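Cellulase CEL9M (Clostridium cellulolyticum, PDB 1IA6) probably hydrolyses internal (1->4)-beta-D-glucosidic linkages of cellulose, lichenin and cereal beta-D-glucans, as a family 9 glycoside hydrolase. Local coordinates at residues A[251-256]-A[307-312]; A[297-302]-A[334-339]. One frame throughout, in Å; residues are numbered along the deposited sequence.

Contact 1: residues A[251-256]-A[307-312]. With SO4 (sulfate ion), chain E.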
ATOM      1  N   LYS A 251      -8.874 -15.636   8.127  1.00 17.50           N
ATOM      2  CA  LYS A 251     -10.212 -15.234   7.704  1.00 18.92           C
ATOM      3  C   LYS A 251     -10.241 -13.756   7.318  1.00 19.24           C
ATOM      4  O   LYS A 251     -11.310 -13.180   7.106  1.00 21.09           O
ATOM      5  CB  LYS A 251     -11.215 -15.473   8.838  1.00 20.64           C
ATOM      6  CG  LYS A 251     -11.312 -16.916   9.303  1.00 22.95           C
ATOM      7  CD  LYS A 251     -12.241 -17.029  10.506  1.00 26.42           C
ATOM      8  CE  LYS A 251     -12.330 -18.459  11.006  1.00 29.87           C
ATOM      9  NZ  LYS A 251     -13.158 -18.554  12.240  1.00 32.28           N
ATOM     10  N   TRP A 252      -9.064 -13.149   7.233  1.00 15.50           N
ATOM     11  CA  TRP A 252      -8.955 -11.739   6.883  1.00 14.13           C
ATOM     12  C   TRP A 252      -8.427 -11.663   5.453  1.00 14.37           C
ATOM     13  O   TRP A 252      -8.818 -12.456   4.592  1.00 14.29           O
ATOM     14  CB  TRP A 252      -7.990 -11.047   7.855  1.00 13.57           C
ATOM     15  CG  TRP A 252      -8.227  -9.573   8.027  1.00 14.66           C
ATOM     16  CD1 TRP A 252      -7.358  -8.560   7.731  1.00 13.14           C
ATOM     17  CD2 TRP A 252      -9.407  -8.950   8.551  1.00 13.12           C
ATOM     18  NE1 TRP A 252      -7.924  -7.345   8.039  1.00 12.95           N
ATOM     19  CE2 TRP A 252      -9.181  -7.555   8.543  1.00 14.19           C
ATOM     20  CE3 TRP A 252     -10.636  -9.434   9.027  1.00 14.66           C
ATOM     21  CZ2 TRP A 252     -10.138  -6.637   8.992  1.00 15.40           C
ATOM     22  CZ3 TRP A 252     -11.586  -8.521   9.475  1.00 14.01           C
ATOM     23  CH2 TRP A 252     -11.332  -7.139   9.454  1.00 14.51           C
ATOM     24  N   THR A 253      -7.541 -10.708   5.199  1.00 12.62           N
ATOM     25  CA  THR A 253      -6.955 -10.565   3.876  1.00 10.93           C
ATOM     26  C   THR A 253      -5.655  -9.782   3.987  1.00 11.09           C
ATOM     27  O   THR A 253      -5.235  -9.397   5.081  1.00 10.29           O
ATOM     28  CB  THR A 253      -7.915  -9.839   2.897  1.00 12.02           C
ATOM     29  OG1 THR A 253      -7.358  -9.864   1.575  1.00 12.55           O
ATOM     30  CG2 THR A 253      -8.129  -8.393   3.320  1.00 12.80           C
ATOM     31  N   MET A 254      -5.012  -9.559   2.851  1.00  9.11           N
ATOM     32  CA  MET A 254      -3.770  -8.809   2.824  1.00  9.16           C
ATOM     33  C   MET A 254      -4.015  -7.344   3.176  1.00  8.50           C
ATOM     34  O   MET A 254      -4.867  -6.686   2.581  1.00  8.98           O
ATOM     35  CB  MET A 254      -3.142  -8.895   1.432  1.00 10.54           C
ATOM     36  CG  MET A 254      -1.975  -7.941   1.214  1.00 12.12           C
ATOM     37  SD  MET A 254      -1.265  -8.140  -0.434  1.00 13.79           S
ATOM     38  CE  MET A 254      -2.380  -7.149  -1.407  1.00 10.89           C
ATOM     39  N   CYS A 255      -3.269  -6.843   4.152  1.00  8.33           N
ATOM     40  CA  CYS A 255      -3.375  -5.445   4.558  1.00  9.45           C
ATOM     41  C   CYS A 255      -2.122  -5.083   5.346  1.00  9.29           C
ATOM     42  O   CYS A 255      -1.293  -5.952   5.631  1.00  8.65           O
ATOM     43  CB  CYS A 255      -4.645  -5.198   5.383  1.00 10.54           C
ATOM     44  SG  CYS A 255      -4.794  -6.137   6.911  1.00 14.10           S
ATOM     45  N   TRP A 256      -1.982  -3.812   5.702  1.00  8.66           N
ATOM     46  CA  TRP A 256      -0.786  -3.369   6.403  1.00  8.47           C
ATOM     47  C   TRP A 256      -0.409  -4.159   7.653  1.00  8.22           C
ATOM     48  O   TRP A 256       0.771  -4.261   7.978  1.00  8.78           O
ATOM     49  CB  TRP A 256      -0.872  -1.869   6.741  1.00  9.55           C
ATOM     50  CG  TRP A 256      -2.041  -1.472   7.587  1.00 10.90           C
ATOM     51  CD1 TRP A 256      -3.258  -1.034   7.151  1.00 13.02           C
ATOM     52  CD2 TRP A 256      -2.111  -1.493   9.017  1.00 10.73           C
ATOM     53  NE1 TRP A 256      -4.082  -0.780   8.223  1.00 13.39           N
ATOM     54  CE2 TRP A 256      -3.403  -1.055   9.379  1.00 10.70           C
ATOM     55  CE3 TRP A 256      -1.206  -1.843  10.029  1.00 10.28           C
ATOM     56  CZ2 TRP A 256      -3.816  -0.958  10.716  1.00 13.50           C
ATOM     57  CZ3 TRP A 256      -1.615  -1.747  11.356  1.00 10.03           C
ATOM     58  CH2 TRP A 256      -2.911  -1.307  11.685  1.00 11.26           C
ATOM     59  N   LEU A 307     -13.524  -1.112   0.408  1.00  7.77           N
ATOM     60  CA  LEU A 307     -13.055  -1.366  -0.959  1.00  7.97           C
ATOM     61  C   LEU A 307     -11.575  -1.737  -0.963  1.00  8.67           C
ATOM     62  O   LEU A 307     -11.115  -2.497  -1.816  1.00  8.55           O
ATOM     63  CB  LEU A 307     -13.295  -0.143  -1.847  1.00  8.26           C
ATOM     64  CG  LEU A 307     -14.776   0.230  -2.004  1.00  8.61           C
ATOM     65  CD1 LEU A 307     -14.903   1.451  -2.900  1.00 10.43           C
ATOM     66  CD2 LEU A 307     -15.545  -0.948  -2.596  1.00  9.95           C
ATOM     67  N   ARG A 308     -10.835  -1.189  -0.007  1.00  7.56           N
ATOM     68  CA  ARG A 308      -9.416  -1.481   0.130  1.00  9.86           C
ATOM     69  C   ARG A 308      -9.243  -2.990   0.333  1.00  8.70           C
ATOM     70  O   ARG A 308      -8.365  -3.610  -0.269  1.00  9.27           O
ATOM     71  CB  ARG A 308      -8.847  -0.674   1.313  1.00 10.14           C
ATOM     72  CG  ARG A 308      -7.542  -1.171   1.929  1.00 11.05           C
ATOM     73  CD  ARG A 308      -7.819  -2.159   3.049  1.00 13.15           C
ATOM     74  NE  ARG A 308      -8.678  -1.603   4.099  1.00 12.01           N
ATOM     75  CZ  ARG A 308      -8.267  -0.814   5.090  1.00 13.39           C
ATOM     76  NH1 ARG A 308      -6.992  -0.456   5.196  1.00 14.99           N
ATOM     77  NH2 ARG A 308      -9.136  -0.398   6.002  1.00 14.52           N
ATOM     78  N   TYR A 309     -10.098  -3.588   1.162  1.00  7.38           N
ATOM     79  CA  TYR A 309     -10.018  -5.023   1.416  1.00  8.79           C
ATOM     80  C   TYR A 309     -10.406  -5.856   0.199  1.00  8.04           C
ATOM     81  O   TYR A 309      -9.747  -6.848  -0.110  1.00  8.59           O
ATOM     82  CB  TYR A 309     -10.910  -5.411   2.601  1.00  9.30           C
ATOM     83  CG  TYR A 309     -10.420  -4.885   3.930  1.00 12.62           C
ATOM     84  CD1 TYR A 309      -9.113  -5.123   4.354  1.00 13.17           C
ATOM     85  CD2 TYR A 309     -11.263  -4.157   4.773  1.00 12.65           C
ATOM     86  CE1 TYR A 309      -8.654  -4.652   5.579  1.00 16.48           C
ATOM     87  CE2 TYR A 309     -10.812  -3.681   6.006  1.00 14.72           C
ATOM     88  CZ  TYR A 309      -9.504  -3.933   6.399  1.00 17.44           C
ATOM     89  OH  TYR A 309      -9.038  -3.472   7.610  1.00 19.76           O
ATOM     90  N   ALA A 310     -11.478  -5.463  -0.488  1.00  8.01           N
ATOM     91  CA  ALA A 310     -11.929  -6.204  -1.664  1.00  9.74           C
ATOM     92  C   ALA A 310     -10.870  -6.204  -2.767  1.00 10.00           C
ATOM     93  O   ALA A 310     -10.633  -7.231  -3.417  1.00  9.93           O
ATOM     94  CB  ALA A 310     -13.242  -5.616  -2.188  1.00  8.28           C
ATOM     95  N   ALA A 311     -10.230  -5.055  -2.972  1.00  8.76           N
ATOM     96  CA  ALA A 311      -9.189  -4.934  -3.989  1.00  7.95           C
ATOM     97  C   ALA A 311      -7.952  -5.755  -3.622  1.00  8.45           C
ATOM     98  O   ALA A 311      -7.357  -6.404  -4.479  1.00  8.84           O
ATOM     99  CB  ALA A 311      -8.803  -3.468  -4.174  1.00  8.24           C
ATOM    100  N   ALA A 312      -7.567  -5.717  -2.349  1.00  8.55           N
ATOM    101  CA  ALA A 312      -6.394  -6.453  -1.877  1.00  9.04           C
ATOM    102  C   ALA A 312      -6.553  -7.967  -2.033  1.00  9.24           C
ATOM    103  O   ALA A 312      -5.639  -8.648  -2.499  1.00  8.14           O
ATOM    104  CB  ALA A 312      -6.106  -6.098  -0.416  1.00  8.71           C
TER
HETATM  105  S   SO4 E1266      -7.281   1.369   8.813  1.00 30.63           S
HETATM  106  O1  SO4 E1266      -7.389   2.831   9.008  1.00 28.72           O
HETATM  107  O2  SO4 E1266      -6.321   1.094   7.727  1.00 24.34           O
HETATM  108  O3  SO4 E1266      -8.610   0.828   8.463  1.00 27.67           O
HETATM  109  O4  SO4 E1266      -6.814   0.744  10.071  1.00 28.45           O

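Contact 2: residues A[297-302]-A[334-339]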
ATOM      1  N   GLY A 297     -23.249  -7.204  -4.891  1.00 15.87           N
ATOM      2  CA  GLY A 297     -22.174  -8.101  -5.286  1.00 14.68           C
ATOM      3  C   GLY A 297     -20.804  -7.842  -4.681  1.00 13.68           C
ATOM      4  O   GLY A 297     -19.844  -8.553  -4.983  1.00 14.91           O
ATOM      5  N   LEU A 298     -20.703  -6.832  -3.826  1.00 11.26           N
ATOM      6  CA  LEU A 298     -19.429  -6.500  -3.193  1.00 10.30           C
ATOM      7  C   LEU A 298     -19.127  -7.393  -1.994  1.00 10.91           C
ATOM      8  O   LEU A 298     -19.999  -7.635  -1.163  1.00 10.94           O
ATOM      9  CB  LEU A 298     -19.441  -5.041  -2.720  1.00 11.44           C
ATOM     10  CG  LEU A 298     -18.293  -4.571  -1.821  1.00 11.38           C
ATOM     11  CD1 LEU A 298     -16.986  -4.571  -2.607  1.00 11.22           C
ATOM     12  CD2 LEU A 298     -18.595  -3.170  -1.298  1.00 12.77           C
ATOM     13  N   LYS A 299     -17.897  -7.891  -1.916  1.00  9.48           N
ATOM     14  CA  LYS A 299     -17.483  -8.702  -0.775  1.00 10.23           C
ATOM     15  C   LYS A 299     -17.165  -7.674   0.305  1.00 10.90           C
ATOM     16  O   LYS A 299     -16.253  -6.857   0.152  1.00 11.75           O
ATOM     17  CB  LYS A 299     -16.239  -9.525  -1.117  1.00  9.94           C
ATOM     18  CG  LYS A 299     -16.514 -10.675  -2.069  1.00 13.31           C
ATOM     19  CD  LYS A 299     -17.392 -11.720  -1.402  1.00 16.16           C
ATOM     20  CE  LYS A 299     -17.729 -12.858  -2.349  1.00 19.37           C
ATOM     21  NZ  LYS A 299     -18.590 -13.869  -1.672  1.00 22.06           N
ATOM     22  N   TRP A 300     -17.925  -7.726   1.393  1.00 10.05           N
ATOM     23  CA  TRP A 300     -17.813  -6.778   2.498  1.00 10.32           C
ATOM     24  C   TRP A 300     -17.148  -7.425   3.709  1.00 11.58           C
ATOM     25  O   TRP A 300     -17.801  -8.136   4.471  1.00 12.80           O
ATOM     26  CB  TRP A 300     -19.230  -6.314   2.865  1.00 11.47           C
ATOM     27  CG  TRP A 300     -19.327  -4.998   3.567  1.00 12.65           C
ATOM     28  CD1 TRP A 300     -19.429  -3.766   2.989  1.00 13.05           C
ATOM     29  CD2 TRP A 300     -19.374  -4.783   4.980  1.00 14.33           C
ATOM     30  NE1 TRP A 300     -19.539  -2.796   3.955  1.00 13.48           N
ATOM     31  CE2 TRP A 300     -19.508  -3.393   5.187  1.00 15.08           C
ATOM     32  CE3 TRP A 300     -19.314  -5.630   6.093  1.00 15.71           C
ATOM     33  CZ2 TRP A 300     -19.588  -2.830   6.463  1.00 16.22           C
ATOM     34  CZ3 TRP A 300     -19.393  -5.071   7.362  1.00 18.17           C
ATOM     35  CH2 TRP A 300     -19.528  -3.683   7.534  1.00 15.61           C
ATOM     36  N   LEU A 301     -15.855  -7.175   3.896  1.00 10.10           N
ATOM     37  CA  LEU A 301     -15.128  -7.766   5.017  1.00 10.03           C
ATOM     38  C   LEU A 301     -15.374  -7.046   6.339  1.00 11.26           C
ATOM     39  O   LEU A 301     -15.606  -7.683   7.370  1.00 11.89           O
ATOM     40  CB  LEU A 301     -13.626  -7.774   4.724  1.00 10.32           C
ATOM     41  CG  LEU A 301     -12.759  -8.428   5.805  1.00 12.22           C
ATOM     42  CD1 LEU A 301     -13.064  -9.927   5.863  1.00 12.33           C
ATOM     43  CD2 LEU A 301     -11.280  -8.197   5.493  1.00 10.81           C
ATOM     44  N   SER A 302     -15.296  -5.722   6.306  1.00 11.15           N
ATOM     45  CA  SER A 302     -15.504  -4.903   7.492  1.00 12.44           C
ATOM     46  C   SER A 302     -15.970  -3.521   7.040  1.00 12.88           C
ATOM     47  O   SER A 302     -16.060  -3.257   5.841  1.00 12.71           O
ATOM     48  CB  SER A 302     -14.211  -4.809   8.308  1.00 13.42           C
ATOM     49  OG  SER A 302     -14.464  -4.297   9.607  1.00 13.59           O
ATOM     50  N   LYS A 334     -12.897 -10.244 -10.879  1.00 11.91           N
ATOM     51  CA  LYS A 334     -13.428  -9.337 -11.884  1.00 12.83           C
ATOM     52  C   LYS A 334     -14.661  -8.595 -11.387  1.00 11.81           C
ATOM     53  O   LYS A 334     -14.838  -7.421 -11.691  1.00 12.09           O
ATOM     54  CB  LYS A 334     -13.771 -10.090 -13.171  1.00 13.85           C
ATOM     55  CG  LYS A 334     -14.090  -9.165 -14.334  1.00 16.35           C
ATOM     56  CD  LYS A 334     -14.376  -9.945 -15.610  1.00 18.19           C
ATOM     57  CE  LYS A 334     -14.457  -9.020 -16.815  1.00 19.28           C
ATOM     58  NZ  LYS A 334     -15.568  -8.038 -16.708  1.00 18.62           N
ATOM     59  N   LYS A 335     -15.512  -9.273 -10.624  1.00 12.37           N
ATOM     60  CA  LYS A 335     -16.714  -8.630 -10.106  1.00 12.73           C
ATOM     61  C   LYS A 335     -16.375  -7.521  -9.114  1.00 11.91           C
ATOM     62  O   LYS A 335     -17.022  -6.474  -9.102  1.00 11.51           O
ATOM     63  CB  LYS A 335     -17.635  -9.661  -9.450  1.00 15.73           C
ATOM     64  CG  LYS A 335     -18.293 -10.611 -10.444  1.00 22.80           C
ATOM     65  CD  LYS A 335     -19.320 -11.508  -9.767  1.00 28.69           C
ATOM     66  CE  LYS A 335     -20.013 -12.418 -10.771  1.00 30.93           C
ATOM     67  NZ  LYS A 335     -21.054 -13.262 -10.115  1.00 34.40           N
ATOM     68  N   GLN A 336     -15.356  -7.743  -8.290  1.00 10.31           N
ATOM     69  CA  GLN A 336     -14.959  -6.734  -7.311  1.00  9.54           C
ATOM     70  C   GLN A 336     -14.391  -5.509  -8.011  1.00  9.55           C
ATOM     71  O   GLN A 336     -14.711  -4.375  -7.655  1.00  8.64           O
ATOM     72  CB  GLN A 336     -13.925  -7.304  -6.341  1.00  8.83           C
ATOM     73  CG  GLN A 336     -14.414  -8.540  -5.616  1.00 10.40           C
ATOM     74  CD  GLN A 336     -15.799  -8.345  -5.028  1.00 11.80           C
ATOM     75  OE1 GLN A 336     -15.991  -7.563  -4.093  1.00 11.05           O
ATOM     76  NE2 GLN A 336     -16.776  -9.045  -5.588  1.00 11.98           N
ATOM     77  N   VAL A 337     -13.544  -5.739  -9.008  1.00  9.95           N
ATOM     78  CA  VAL A 337     -12.950  -4.637  -9.749  1.00 10.98           C
ATOM     79  C   VAL A 337     -14.018  -3.845 -10.491  1.00 10.99           C
ATOM     80  O   VAL A 337     -14.048  -2.615 -10.426  1.00 10.63           O
ATOM     81  CB  VAL A 337     -11.919  -5.135 -10.781  1.00 11.46           C
ATOM     82  CG1 VAL A 337     -11.416  -3.970 -11.613  1.00 12.75           C
ATOM     83  CG2 VAL A 337     -10.760  -5.809 -10.071  1.00 12.62           C
ATOM     84  N   ASP A 338     -14.898  -4.549 -11.197  1.00 11.63           N
ATOM     85  CA  ASP A 338     -15.951  -3.876 -11.950  1.00 11.87           C
ATOM     86  C   ASP A 338     -16.885  -3.085 -11.043  1.00 11.48           C
ATOM     87  O   ASP A 338     -17.402  -2.042 -11.439  1.00 11.00           O
ATOM     88  CB  ASP A 338     -16.747  -4.887 -12.785  1.00 12.39           C
ATOM     89  CG  ASP A 338     -15.920  -5.487 -13.911  1.00 14.55           C
ATOM     90  OD1 ASP A 338     -14.825  -4.957 -14.193  1.00 15.45           O
ATOM     91  OD2 ASP A 338     -16.364  -6.480 -14.520  1.00 14.20           O
ATOM     92  N   TYR A 339     -17.090  -3.575  -9.824  1.00 10.92           N
ATOM     93  CA  TYR A 339     -17.945  -2.883  -8.864  1.00 10.35           C
ATOM     94  C   TYR A 339     -17.307  -1.537  -8.527  1.00 10.64           C
ATOM     95  O   TYR A 339     -17.977  -0.502  -8.512  1.00  9.89           O
ATOM     96  CB  TYR A 339     -18.108  -3.733  -7.598  1.00 10.31           C
ATOM     97  CG  TYR A 339     -19.022  -3.131  -6.550  1.00  9.72           C
ATOM     98  CD1 TYR A 339     -18.597  -2.070  -5.751  1.00 11.09           C
ATOM     99  CD2 TYR A 339     -20.312  -3.626  -6.355  1.00 12.55           C
ATOM    100  CE1 TYR A 339     -19.432  -1.517  -4.780  1.00 11.44           C
ATOM    101  CE2 TYR A 339     -21.158  -3.080  -5.386  1.00 11.09           C
ATOM    102  CZ  TYR A 339     -20.711  -2.026  -4.603  1.00 12.03           C
ATOM    103  OH  TYR A 339     -21.534  -1.482  -3.641  1.00 12.01           O
TER

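Contact 1: residues A[251-256]-A[307-312]
Thr-253 and Met-254, in the extended loop 251-256, pass one face of helix 306-323 at its 307-312 turns, the CA atoms of Met-254 and Ala-312 coming within 5.9 Å. Tyr-309 takes the central place. Its ring leans against three loop side chains: CG2 of Thr-253 lies 3.6 Å from CD1 of Tyr-309, CB of Cys-255 sits at the ring edge near CE1, and the indole of Trp-252 crosses the tyrosine obliquely. The phenol OH of Tyr-309 meets the Trp-252 rim at CZ2 (3.6 Å), close to the indole plane, while the two ring planes stand at 70°. On one face of Tyr-309, NE of its neighbour Arg-308 lies above the ring centre. The arginine chain bends at chi2 (-90°), which sets CD, and at chi3, which brings NE over the Tyr-309 ring; the Tyr-309 OH in turn lies over one face of the guanidinium. Further along the helix, Ala-312 CB presses against Met-254 O at 3.3 Å, and Met-254 CE packs beside the same alanine, near its O and CB. The Thr-253 hydroxyl turns to Glu-313, one residue further along the helix. Trp-256 and Arg-308 do not bond each other but share a sulfate, probably from the crystallisation liquor: Trp-256 NE1 and Arg-308 NH1 each donate a hydrogen bond to its O2 (both 3.0 Å), and Arg-308 NH2 donates one to its O3 (2.8 Å), a bidentate grip by the guanidinium. Arg-308 also forms a salt bridge with Asp-414 and bonds the carbonyl oxygens of Trp-304 and Gly-305. Its side chain lies about 7 Å from that of Glu-410, a predicted catalytic residue, which places the contact beside the probable active site of the (alpha/alpha)6 barrel characteristic of family 9.

Contact 2: residues A[297-302]-A[334-339]
Gln-336, on helix 327-341, turns its side-chain amide onto the backbone of loop 297-302, bonding it with both its N-H and its oxygen; the contact ties two parts of the alpha-helical barrel of family 9, the connection from helix 274-289 to helix 306-323 and the helix that follows. Gln-336 NE2 donates one N-H to Gly-297 O at 3.2 Å, and Gln-336 OE1 accepts a hydrogen bond from Lys-299 N at 2.9 Å. Both bonds are nearly straight at hydrogen, and Gly-297 O lies close to the amide plane of Gln-336, so the two bonds fix the amide's rotation. The bend at chi2 (-48°) swings CD round to the place from which the amide makes them. The glutamine crosses the side chains of Leu-298 and Lys-299 at about a right angle. Lys-299 lays CB and CG beside the amide, Lys-299 CG 3.8 Å from Gln-336 CD, before its chain leads away to NZ, which bonds Thr-293 and the carbonyl oxygens of Trp-287 and Lys-288 near the end of helix 274-289. Leu-298 sends CD1 toward OE1 of Gln-336, so that an apolar methyl lies next to the amide oxygen. Its other methyl, CD2, and its CB serve Tyr-339, where chi1 of -178° puts CG anti to the backbone N, and the ring turns one face to Leu-298 CB. Leucine and tyrosine also cross at about a right angle. The tyrosine hydroxyl is taken up by Asp-397, and its ring touches Pro-393, which places a further loop at this corner. The main apolar detail is a CH-pi contact: CB of Leu-298 sits 3.8 Å from the Tyr-339 ring centroid, 14° off its normal, with Leu-298 CD2 3.9 Å from Tyr-339 CE1.

Overall arrangement
Contacts 1 and 2 lie on the same side of the chain centre, their own centres 11 Å apart, and meet through Leu-301 of 297-302. Leu-301 CD2 packs against three residues of contact 1, 3.7 Å from Trp-252 CD2 and 3.8 Å from both Tyr-309 CG and Thr-253 CG2. Helix 306-323, which carries 307-312, also touches contact 2: Ala-310 CB comes 3.9 Å from Gln-336 OE1. Contact 1 lies nearer the probable active site, with Arg-308 and the sulfate, and its Trp-256 side chain is about 7 Å from the calcium ion and adjoins the calcium ligand Asp-257. Contact 2 lies away from the predicted catalytic residues, the Tyr-339 side chain about 9 Å from the nickel ion.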